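Local structure of cytochrome c-550-like protein (Thermosynechococcus elongatus, 4LJI) at residues 18-26 and 75-83; 7-18 and 120-131. The protein is probably a low-potential cytochrome c that carries one covalently bound heme c and can partially replace cytochrome c-550 of photosystem II. One frame throughout, in Å; residues are numbered along the deposited sequence.

Contact 1 of 2, residues 18-26 and 75-83. With HEC (heme c), chain C.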
loop_
_atom_site.group_PDB
_atom_site.type_symbol
_atom_site.label_atom_id
_atom_site.label_comp_id
_atom_site.label_asym_id
_atom_site.label_seq_id
_atom_site.Cartn_x
_atom_site.Cartn_y
_atom_site.Cartn_z
ATOM N N VAL A 18 -5.352 -20.684 15.973
ATOM C CA VAL A 18 -6.695 -20.138 16.015
ATOM C C VAL A 18 -7.468 -20.933 14.970
ATOM O O VAL A 18 -6.873 -21.434 14.010
ATOM C CB VAL A 18 -6.687 -18.609 15.645
ATOM C CG1 VAL A 18 -6.281 -18.401 14.186
ATOM C CG2 VAL A 18 -8.039 -17.973 15.901
ATOM N N GLU A 19 -8.782 -21.056 15.154
ATOM C CA GLU A 19 -9.627 -21.737 14.180
ATOM C C GLU A 19 -10.485 -20.738 13.430
ATOM O O GLU A 19 -11.239 -19.977 14.066
ATOM C CB GLU A 19 -10.529 -22.747 14.899
ATOM C CG GLU A 19 -9.745 -23.824 15.595
ATOM C CD GLU A 19 -9.107 -24.757 14.597
ATOM O OE1 GLU A 19 -9.697 -24.935 13.506
ATOM O OE2 GLU A 19 -8.033 -25.305 14.895
ATOM N N LEU A 20 -10.385 -20.712 12.095
ATOM C CA LEU A 20 -11.161 -19.727 11.327
ATOM C C LEU A 20 -12.098 -20.368 10.334
ATOM O O LEU A 20 -11.793 -21.424 9.784
ATOM C CB LEU A 20 -10.239 -18.769 10.574
ATOM C CG LEU A 20 -9.341 -17.920 11.481
ATOM C CD1 LEU A 20 -8.260 -17.265 10.640
ATOM C CD2 LEU A 20 -10.130 -16.853 12.259
ATOM N N PRO A 21 -13.275 -19.749 10.125
ATOM C CA PRO A 21 -14.269 -20.323 9.216
ATOM C C PRO A 21 -13.704 -20.476 7.828
ATOM O O PRO A 21 -13.354 -19.483 7.170
ATOM C CB PRO A 21 -15.368 -19.267 9.199
ATOM C CG PRO A 21 -15.273 -18.622 10.500
ATOM C CD PRO A 21 -13.814 -18.597 10.867
ATOM N N VAL A 22 -13.647 -21.701 7.360
ATOM C CA VAL A 22 -13.070 -21.931 6.062
ATOM C C VAL A 22 -14.153 -21.874 4.978
ATOM O O VAL A 22 -13.885 -21.470 3.853
ATOM C CB VAL A 22 -12.236 -23.243 6.066
ATOM C CG1 VAL A 22 -13.135 -24.459 5.920
ATOM C CG2 VAL A 22 -11.137 -23.203 5.023
ATOM N N ASN A 23 -15.391 -22.212 5.337
ATOM C CA ASN A 23 -16.529 -22.093 4.425
ATOM C C ASN A 23 -17.839 -21.866 5.159
ATOM O O ASN A 23 -17.870 -21.832 6.388
ATOM C CB ASN A 23 -16.655 -23.305 3.517
ATOM C CG ASN A 23 -16.824 -24.603 4.293
ATOM O OD1 ASN A 23 -17.422 -24.629 5.371
ATOM N ND2 ASN A 23 -16.268 -25.682 3.761
ATOM N N ASP A 24 -18.932 -21.759 4.410
ATOM C CA ASP A 24 -20.211 -21.415 5.031
ATOM C C ASP A 24 -20.912 -22.552 5.797
ATOM O O ASP A 24 -21.909 -22.310 6.470
ATOM C CB ASP A 24 -21.166 -20.753 4.026
ATOM C CG ASP A 24 -21.201 -21.459 2.682
ATOM O OD1 ASP A 24 -20.887 -22.668 2.613
ATOM O OD2 ASP A 24 -21.556 -20.792 1.686
ATOM N N ARG A 25 -20.390 -23.775 5.716
ATOM C CA ARG A 25 -21.035 -24.907 6.387
ATOM C C ARG A 25 -20.385 -25.300 7.719
ATOM O O ARG A 25 -20.294 -26.489 8.052
ATOM C CB ARG A 25 -21.152 -26.123 5.455
ATOM C CG ARG A 25 -19.830 -26.696 4.981
ATOM C CD ARG A 25 -20.030 -27.828 3.970
ATOM N NE ARG A 25 -18.808 -28.071 3.206
ATOM C CZ ARG A 25 -18.427 -27.341 2.159
ATOM N NH1 ARG A 25 -19.180 -26.328 1.745
ATOM N NH2 ARG A 25 -17.296 -27.619 1.524
ATOM N N GLY A 26 -19.945 -24.297 8.475
ATOM C CA GLY A 26 -19.490 -24.500 9.842
ATOM C C GLY A 26 -18.084 -25.049 10.027
ATOM O O GLY A 26 -17.640 -25.255 11.158
ATOM N N PRO A 75 -21.535 -13.382 1.601
ATOM C CA PRO A 75 -20.682 -12.856 2.690
ATOM C C PRO A 75 -19.193 -13.209 2.577
ATOM O O PRO A 75 -18.853 -14.302 2.114
ATOM C CB PRO A 75 -21.287 -13.458 3.961
ATOM C CG PRO A 75 -22.353 -14.397 3.529
ATOM C CD PRO A 75 -22.680 -14.171 2.101
ATOM N N ARG A 76 -18.338 -12.256 2.965
ATOM C CA ARG A 76 -16.890 -12.349 2.804
ATOM C C ARG A 76 -16.246 -12.587 4.158
ATOM O O ARG A 76 -15.299 -11.905 4.581
ATOM C CB ARG A 76 -16.381 -11.071 2.109
ATOM C CG ARG A 76 -16.957 -10.981 0.715
ATOM C CD ARG A 76 -16.581 -9.733 -0.036
ATOM N NE ARG A 76 -17.258 -9.691 -1.328
ATOM C CZ ARG A 76 -17.555 -8.582 -2.001
ATOM N NH1 ARG A 76 -17.278 -7.409 -1.465
ATOM N NH2 ARG A 76 -18.167 -8.648 -3.189
ATOM N N ASP A 77 -16.797 -13.579 4.855
ATOM C CA ASP A 77 -16.424 -13.868 6.233
ATOM C C ASP A 77 -15.864 -15.268 6.433
ATOM O O ASP A 77 -15.904 -15.815 7.544
ATOM C CB ASP A 77 -17.632 -13.642 7.160
ATOM C CG ASP A 77 -18.831 -14.529 6.807
ATOM O OD1 ASP A 77 -18.813 -15.328 5.819
ATOM O OD2 ASP A 77 -19.837 -14.421 7.548
ATOM N N THR A 78 -15.329 -15.846 5.352
ATOM C CA THR A 78 -14.698 -17.166 5.396
ATOM C C THR A 78 -13.447 -17.140 4.552
ATOM O O THR A 78 -13.308 -16.263 3.698
ATOM C CB THR A 78 -15.639 -18.267 4.837
ATOM O OG1 THR A 78 -15.889 -17.996 3.459
ATOM C CG2 THR A 78 -16.975 -18.309 5.578
ATOM N N ILE A 79 -12.528 -18.075 4.785
ATOM C CA ILE A 79 -11.313 -18.159 3.969
ATOM C C ILE A 79 -11.653 -18.318 2.484
ATOM O O ILE A 79 -11.094 -17.617 1.634
ATOM C CB ILE A 79 -10.416 -19.356 4.372
ATOM C CG1 ILE A 79 -9.991 -19.265 5.837
ATOM C CG2 ILE A 79 -9.144 -19.343 3.488
ATOM C CD1 ILE A 79 -9.240 -17.953 6.180
ATOM N N ALA A 80 -12.552 -19.256 2.157
ATOM C CA ALA A 80 -12.858 -19.504 0.759
ATOM C C ALA A 80 -13.468 -18.287 0.073
ATOM O O ALA A 80 -13.156 -17.988 -1.096
ATOM C CB ALA A 80 -13.763 -20.718 0.601
ATOM N N SER A 81 -14.329 -17.565 0.787
ATOM C CA SER A 81 -14.996 -16.418 0.175
ATOM C C SER A 81 -14.031 -15.250 -0.032
ATOM O O SER A 81 -14.146 -14.546 -1.002
ATOM C CB SER A 81 -16.237 -15.980 0.983
ATOM O OG SER A 81 -15.920 -15.671 2.328
ATOM N N LEU A 82 -13.065 -15.088 0.863
ATOM C CA LEU A 82 -12.099 -13.960 0.726
ATOM C C LEU A 82 -11.103 -14.298 -0.402
ATOM O O LEU A 82 -10.748 -13.440 -1.199
ATOM C CB LEU A 82 -11.371 -13.680 2.037
ATOM C CG LEU A 82 -12.233 -12.939 3.047
ATOM C CD1 LEU A 82 -11.555 -12.978 4.398
ATOM C CD2 LEU A 82 -12.391 -11.543 2.565
ATOM N N VAL A 83 -10.685 -15.552 -0.483
ATOM C CA VAL A 83 -9.776 -15.950 -1.563
ATOM C C VAL A 83 -10.456 -15.754 -2.934
ATOM O O VAL A 83 -9.872 -15.119 -3.850
ATOM C CB VAL A 83 -9.300 -17.422 -1.379
ATOM C CG1 VAL A 83 -8.545 -17.930 -2.620
ATOM C CG2 VAL A 83 -8.434 -17.482 -0.137
HETATM FE FE HEC C . -9.490 -4.002 -1.568
HETATM C CHA HEC C . -12.930 -4.014 -1.275
HETATM C CHB HEC C . -9.303 -6.957 0.201
HETATM C CHC HEC C . -6.020 -4.167 -2.122
HETATM C CHD HEC C . -9.555 -0.894 -2.854
HETATM N NA HEC C . -10.806 -5.212 -0.667
HETATM C C1A HEC C . -12.189 -5.045 -0.718
HETATM C C2A HEC C . -12.800 -6.139 0.011
HETATM C C3A HEC C . -11.780 -6.941 0.422
HETATM C C4A HEC C . -10.558 -6.417 -0.018
HETATM C CMA HEC C . -11.925 -8.227 1.192
HETATM C CAA HEC C . -14.288 -6.360 0.286
HETATM C CBA HEC C . -14.737 -5.575 1.545
HETATM C CGA HEC C . -16.192 -5.755 1.901
HETATM O O1A HEC C . -16.939 -6.561 1.277
HETATM O O2A HEC C . -16.677 -5.082 2.868
HETATM N NB HEC C . -7.936 -5.295 -1.051
HETATM C C1B HEC C . -8.117 -6.445 -0.374
HETATM C C2B HEC C . -6.867 -7.076 -0.212
HETATM C C3B HEC C . -5.916 -6.348 -0.883
HETATM C C4B HEC C . -6.642 -5.174 -1.397
HETATM C CMB HEC C . -6.644 -8.396 0.493
HETATM C CAB HEC C . -4.462 -6.613 -1.001
HETATM C CBB HEC C . -4.202 -7.742 -1.762
HETATM N NC HEC C . -8.041 -2.754 -2.340
HETATM C C1C HEC C . -6.708 -3.029 -2.493
HETATM C C2C HEC C . -6.094 -1.855 -2.946
HETATM C C3C HEC C . -7.075 -0.922 -3.165
HETATM C C4C HEC C . -8.323 -1.491 -2.791
HETATM C CMC HEC C . -4.602 -1.689 -3.196
HETATM C CAC HEC C . -6.826 0.484 -3.616
HETATM C CBC HEC C . -6.268 0.739 -4.821
HETATM N ND HEC C . -10.947 -2.731 -1.963
HETATM C C1D HEC C . -10.759 -1.537 -2.545
HETATM C C2D HEC C . -12.052 -0.907 -2.807
HETATM C C3D HEC C . -12.999 -1.754 -2.358
HETATM C C4D HEC C . -12.284 -2.899 -1.812
HETATM C CMD HEC C . -12.271 0.455 -3.438
HETATM C CAD HEC C . -14.488 -1.554 -2.440
HETATM C CBD HEC C . -14.976 -2.378 -3.649
HETATM C CGD HEC C . -16.373 -2.351 -4.241
HETATM O O1D HEC C . -17.418 -2.310 -3.536
HETATM O O2D HEC C . -16.474 -2.403 -5.492
#

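Contact 2 of 2, residues 7-18 and 120-131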
loop_
_atom_site.group_PDB
_atom_site.type_symbol
_atom_site.label_atom_id
_atom_site.label_comp_id
_atom_site.label_asym_id
_atom_site.label_seq_id
_atom_site.Cartn_x
_atom_site.Cartn_y
_atom_site.Cartn_z
ATOM N N TYR A 7 2.207 -7.817 16.808
ATOM C CA TYR A 7 0.827 -7.453 16.482
ATOM C C TYR A 7 -0.107 -8.652 16.549
ATOM O O TYR A 7 -1.233 -8.545 17.009
ATOM C CB TYR A 7 0.735 -6.750 15.127
ATOM C CG TYR A 7 -0.681 -6.388 14.724
ATOM C CD1 TYR A 7 -1.257 -5.197 15.143
ATOM C CD2 TYR A 7 -1.456 -7.256 13.952
ATOM C CE1 TYR A 7 -2.550 -4.868 14.795
ATOM C CE2 TYR A 7 -2.742 -6.924 13.579
ATOM C CZ TYR A 7 -3.284 -5.725 14.010
ATOM O OH TYR A 7 -4.565 -5.383 13.658
ATOM N N VAL A 8 0.380 -9.797 16.092
ATOM C CA VAL A 8 -0.402 -11.029 16.132
ATOM C C VAL A 8 -0.638 -11.572 17.559
ATOM O O VAL A 8 -1.736 -12.047 17.898
ATOM C CB VAL A 8 0.270 -12.105 15.256
ATOM C CG1 VAL A 8 -0.393 -13.482 15.528
ATOM C CG2 VAL A 8 0.269 -11.675 13.779
ATOM N N ILE A 9 0.396 -11.529 18.393
ATOM C CA ILE A 9 0.257 -11.969 19.781
ATOM C C ILE A 9 -0.685 -11.050 20.565
ATOM O O ILE A 9 -1.637 -11.518 21.187
ATOM C CB ILE A 9 1.615 -12.009 20.500
ATOM C CG1 ILE A 9 2.580 -12.921 19.753
ATOM C CG2 ILE A 9 1.452 -12.483 21.934
ATOM C CD1 ILE A 9 2.059 -14.305 19.600
ATOM N N GLN A 10 -0.414 -9.745 20.513
ATOM C CA GLN A 10 -1.081 -8.760 21.368
ATOM C C GLN A 10 -2.416 -8.239 20.824
ATOM O O GLN A 10 -3.351 -7.980 21.586
ATOM C CB GLN A 10 -0.136 -7.578 21.659
ATOM C CG GLN A 10 -0.752 -6.460 22.518
ATOM C CD GLN A 10 0.197 -5.280 22.734
ATOM O OE1 GLN A 10 1.373 -5.334 22.359
ATOM N NE2 GLN A 10 -0.314 -4.208 23.344
ATOM N N TYR A 11 -2.517 -8.094 19.512
ATOM C CA TYR A 11 -3.700 -7.482 18.940
ATOM C C TYR A 11 -4.620 -8.479 18.238
ATOM O O TYR A 11 -5.839 -8.308 18.236
ATOM C CB TYR A 11 -3.307 -6.292 18.058
ATOM C CG TYR A 11 -2.738 -5.156 18.888
ATOM C CD1 TYR A 11 -3.373 -4.749 20.050
ATOM C CD2 TYR A 11 -1.553 -4.520 18.536
ATOM C CE1 TYR A 11 -2.862 -3.723 20.836
ATOM C CE2 TYR A 11 -1.028 -3.489 19.321
ATOM C CZ TYR A 11 -1.690 -3.098 20.467
ATOM O OH TYR A 11 -1.186 -2.081 21.259
ATOM N N LEU A 12 -4.052 -9.534 17.659
ATOM C CA LEU A 12 -4.877 -10.628 17.156
ATOM C C LEU A 12 -5.086 -11.725 18.191
ATOM O O LEU A 12 -5.863 -12.658 17.960
ATOM C CB LEU A 12 -4.270 -11.242 15.912
ATOM C CG LEU A 12 -4.169 -10.383 14.636
ATOM C CD1 LEU A 12 -3.768 -11.200 13.430
ATOM C CD2 LEU A 12 -5.446 -9.603 14.327
ATOM N N LYS A 13 -4.388 -11.611 19.322
ATOM C CA LYS A 13 -4.517 -12.550 20.440
ATOM C C LYS A 13 -4.390 -14.004 19.999
ATOM O O LYS A 13 -5.239 -14.831 20.320
ATOM C CB LYS A 13 -5.842 -12.337 21.199
ATOM C CG LYS A 13 -5.968 -10.984 21.859
ATOM C CD LYS A 13 -7.427 -10.589 22.072
ATOM C CE LYS A 13 -7.542 -9.070 22.210
ATOM N NZ LYS A 13 -8.863 -8.515 21.788
ATOM N N VAL A 14 -3.333 -14.291 19.246
ATOM C CA VAL A 14 -3.052 -15.648 18.783
ATOM C C VAL A 14 -1.596 -15.989 19.102
ATOM O O VAL A 14 -0.675 -15.410 18.522
ATOM C CB VAL A 14 -3.302 -15.808 17.261
ATOM C CG1 VAL A 14 -2.894 -17.197 16.784
ATOM C CG2 VAL A 14 -4.758 -15.536 16.913
ATOM N N THR A 15 -1.395 -16.913 20.046
ATOM C CA THR A 15 -0.051 -17.298 20.473
ATOM C C THR A 15 0.323 -18.635 19.850
ATOM O O THR A 15 1.442 -18.821 19.372
ATOM C CB THR A 15 0.052 -17.422 22.012
ATOM O OG1 THR A 15 -0.073 -16.126 22.615
ATOM C CG2 THR A 15 1.393 -18.032 22.415
ATOM N N ASP A 16 -0.637 -19.556 19.859
ATOM C CA ASP A 16 -0.466 -20.892 19.299
ATOM C C ASP A 16 -1.172 -21.012 17.951
ATOM O O ASP A 16 -0.572 -20.851 16.885
ATOM C CB ASP A 16 -1.058 -21.948 20.250
ATOM C CG ASP A 16 -0.338 -22.018 21.589
ATOM O OD1 ASP A 16 0.151 -20.972 22.069
ATOM O OD2 ASP A 16 -0.258 -23.123 22.165
ATOM N N THR A 17 -2.454 -21.347 18.017
ATOM C CA THR A 17 -3.270 -21.497 16.830
ATOM C C THR A 17 -4.610 -20.837 17.057
ATOM O O THR A 17 -4.984 -20.517 18.183
ATOM C CB THR A 17 -3.536 -22.985 16.458
ATOM O OG1 THR A 17 -4.263 -23.611 17.517
ATOM C CG2 THR A 17 -2.229 -23.721 16.198
ATOM N N VAL A 18 -5.352 -20.684 15.973
ATOM C CA VAL A 18 -6.695 -20.138 16.015
ATOM C C VAL A 18 -7.468 -20.933 14.970
ATOM O O VAL A 18 -6.873 -21.434 14.010
ATOM C CB VAL A 18 -6.687 -18.609 15.645
ATOM C CG1 VAL A 18 -6.281 -18.401 14.186
ATOM C CG2 VAL A 18 -8.039 -17.973 15.901
ATOM N N PHE A 120 -5.488 -13.484 8.034
ATOM C CA PHE A 120 -5.130 -12.253 8.731
ATOM C C PHE A 120 -6.294 -11.261 8.756
ATOM O O PHE A 120 -6.634 -10.747 9.811
ATOM C CB PHE A 120 -3.875 -11.613 8.138
ATOM C CG PHE A 120 -3.618 -10.264 8.678
ATOM C CD1 PHE A 120 -3.046 -10.095 9.935
ATOM C CD2 PHE A 120 -3.986 -9.137 7.945
ATOM C CE1 PHE A 120 -2.807 -8.792 10.463
ATOM C CE2 PHE A 120 -3.763 -7.827 8.473
ATOM C CZ PHE A 120 -3.184 -7.676 9.742
ATOM N N ILE A 121 -6.924 -11.019 7.605
ATOM C CA ILE A 121 -8.009 -10.047 7.506
ATOM C C ILE A 121 -9.160 -10.514 8.369
ATOM O O ILE A 121 -9.774 -9.717 9.089
ATOM C CB ILE A 121 -8.503 -9.886 6.051
ATOM C CG1 ILE A 121 -7.447 -9.175 5.202
ATOM C CG2 ILE A 121 -9.836 -9.092 6.007
ATOM C CD1 ILE A 121 -7.770 -9.239 3.728
ATOM N N LEU A 122 -9.442 -11.811 8.313
ATOM C CA LEU A 122 -10.582 -12.380 9.018
ATOM C C LEU A 122 -10.404 -12.331 10.537
ATOM O O LEU A 122 -11.346 -11.993 11.285
ATOM C CB LEU A 122 -10.848 -13.795 8.502
ATOM C CG LEU A 122 -12.195 -14.432 8.755
ATOM C CD1 LEU A 122 -13.294 -13.417 8.520
ATOM C CD2 LEU A 122 -12.312 -15.599 7.792
ATOM N N ARG A 123 -9.223 -12.697 11.016
ATOM C CA ARG A 123 -8.938 -12.563 12.444
ATOM C C ARG A 123 -8.889 -11.127 12.934
ATOM O O ARG A 123 -9.373 -10.819 14.012
ATOM C CB ARG A 123 -7.662 -13.302 12.822
ATOM C CG ARG A 123 -7.287 -13.251 14.305
ATOM C CD ARG A 123 -8.378 -13.813 15.200
ATOM N NE ARG A 123 -7.864 -14.011 16.556
ATOM C CZ ARG A 123 -8.536 -14.605 17.530
ATOM N NH1 ARG A 123 -9.755 -15.082 17.291
ATOM N NH2 ARG A 123 -7.977 -14.724 18.732
ATOM N N ALA A 124 -8.297 -10.238 12.148
ATOM C CA ALA A 124 -8.285 -8.840 12.480
ATOM C C ALA A 124 -9.682 -8.257 12.608
ATOM O O ALA A 124 -9.978 -7.521 13.556
ATOM C CB ALA A 124 -7.490 -8.074 11.410
ATOM N N ALA A 125 -10.530 -8.550 11.627
ATOM C CA ALA A 125 -11.921 -8.096 11.656
ATOM C C ALA A 125 -12.637 -8.564 12.916
ATOM O O ALA A 125 -13.451 -7.819 13.501
ATOM C CB ALA A 125 -12.668 -8.616 10.396
ATOM N N ALA A 126 -12.319 -9.772 13.353
ATOM C CA ALA A 126 -12.988 -10.286 14.542
ATOM C C ALA A 126 -12.503 -9.637 15.870
ATOM O O ALA A 126 -13.314 -9.347 16.772
ATOM C CB ALA A 126 -12.871 -11.814 14.601
ATOM N N VAL A 127 -11.197 -9.452 16.017
ATOM C CA VAL A 127 -10.638 -9.128 17.337
ATOM C C VAL A 127 -9.735 -7.916 17.477
ATOM O O VAL A 127 -9.469 -7.478 18.595
ATOM C CB VAL A 127 -9.854 -10.317 17.941
ATOM C CG1 VAL A 127 -10.685 -11.603 17.915
ATOM C CG2 VAL A 127 -8.535 -10.506 17.235
ATOM N N ALA A 128 -9.236 -7.398 16.369
ATOM C CA ALA A 128 -8.275 -6.323 16.431
ATOM C C ALA A 128 -8.986 -5.022 16.786
ATOM O O ALA A 128 -9.926 -4.633 16.113
ATOM C CB ALA A 128 -7.567 -6.227 15.121
ATOM N N PRO A 129 -8.547 -4.362 17.872
ATOM C CA PRO A 129 -9.114 -3.073 18.294
ATOM C C PRO A 129 -9.102 -2.026 17.184
ATOM O O PRO A 129 -8.056 -1.799 16.574
ATOM C CB PRO A 129 -8.181 -2.647 19.428
ATOM C CG PRO A 129 -7.775 -3.961 20.049
ATOM C CD PRO A 129 -7.581 -4.885 18.856
ATOM N N GLY A 130 -10.266 -1.445 16.902
ATOM C CA GLY A 130 -10.391 -0.350 15.956
ATOM C C GLY A 130 -10.470 -0.734 14.490
ATOM O O GLY A 130 -10.796 0.095 13.636
ATOM N N TRP A 131 -10.171 -1.992 14.194
ATOM C CA TRP A 131 -10.154 -2.441 12.819
ATOM C C TRP A 131 -11.453 -2.123 12.107
ATOM O O TRP A 131 -12.541 -2.516 12.556
ATOM C CB TRP A 131 -9.892 -3.938 12.758
ATOM C CG TRP A 131 -9.857 -4.512 11.378
ATOM C CD1 TRP A 131 -10.919 -4.962 10.655
ATOM C CD2 TRP A 131 -8.694 -4.747 10.564
ATOM N NE1 TRP A 131 -10.497 -5.457 9.452
ATOM C CE2 TRP A 131 -9.138 -5.338 9.368
ATOM C CE3 TRP A 131 -7.331 -4.512 10.734
ATOM C CZ2 TRP A 131 -8.262 -5.720 8.347
ATOM C CZ3 TRP A 131 -6.458 -4.874 9.712
ATOM C CH2 TRP A 131 -6.928 -5.465 8.528
#

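Contact 1 of 2, residues 18-26 and 75-83
Pro21 and Val22 offer their carbonyls to the first turn of helix 79-87, an instructive case of a helix N terminus met by the end of a beta strand in the cytochrome c-550 fold. Ile79 N donates to Pro21 O (2.9 Å) and Ala80 N donates to Val22 O (3.1 Å), which takes up the two amides that open the helix. Thr78 occupies the N-cap position. With OG1 set between its own backbone N and carbonyl carbon (chi1 63°), its methyl CG2 is turned back beside the backbone N, and there it packs on the main chain of Asn23, 3.7 Å from Asn23 C. Val22 adds an apolar touch: CG2 slants across Ile79 and meets its CB at 4.0 Å. Strand 28-32 and helix 111-127 pack on Ile79 from outside the pair.

The segment 75-83 also faces the heme. Arg76 runs straight from CG to NE, and its NH1 gives a hydrogen bond to propionate O1A (2.9 Å) at the edge of the guanidinium, while NH2 reaches Ser91 O. With an alanine here, the propionate would probably be left without this charged mate and Ser91 O would lose the bond from NH2. Inside the helix, Leu82 CD2 rests 3.6 Å from the heme methyl CMA.

Contact 2 of 2, residues 7-18 and 120-131
Tyr11 and Ala128 bring the two backbones closest, CA to CA 5.3 Å, where the chain leaving helix 6-10 passes the last turn of helix 111-127 and the type II turn from Ala128 to Trp131. Arg123 carries the polar side of the contact. Its chain leaves the helix with CG anti to the backbone N and bends at chi2 (58°), which brings the guanidinium edge to two successive carbonyls. NE donates to Leu12 O at 2.8 Å, in the carbonyl plane, and NH2 adds a weak second bond to the same oxygen. NH2 also donates to Lys13 O (3.2 Å), but from well above that carbonyl's plane. Val18 CG2 lies over one face of the guanidinium and Val127 CG1 over the opposite one, so the flat group is clamped between two methyls while its edge is held by oxygens. Lys13 stretches along the helix end to make a weak bond from NZ to Val127 O.

The apolar side is carried by Leu12, whose two branches divide the work: CD1 meets Phe120 CD1 at 3.7 Å, and CD2 presses on the helix backbone at Ala124 CA (3.5 Å). Tyr7 crosses Phe120 at about a right angle, its CE2 reaching the edge of that ring at CE1 (3.6 Å), and its OH sits 3.4 Å from Ala128 CB. Lys40 makes a cation-pi contact with Tyr7. Trp131 lays its ring over Ala124 CB and bonds through NE1 to Leu64 O. The pairing of C-terminal helix and heme-attachment helix that marks the cytochrome c fold is made here by helices 111-127 and 33-46, where Phe43 meets Phe120; residues 7-18 lie over the same end of the C-terminal helix.

From the N terminus, the chain passes through helix 6-10 and enters strand 17-21, so that 7-18 and 18-26 follow one another and share Val18. It then returns along strand 28-32, runs through helix 33-46 and the heme-binding cysteines, and reaches 75-83, where contact 1 closes its loop. Helix 111-127 comes next, and its end closes the longer loop of contact 2, inside which contact 1 is nested. Leu122 joins the two directly: its CD2 packs 3.6 Å from Asp77 O. Together they bind the N-terminal region to the two helices that follow each other, 79-87 and 111-127, both of which contribute residues to the heme pocket.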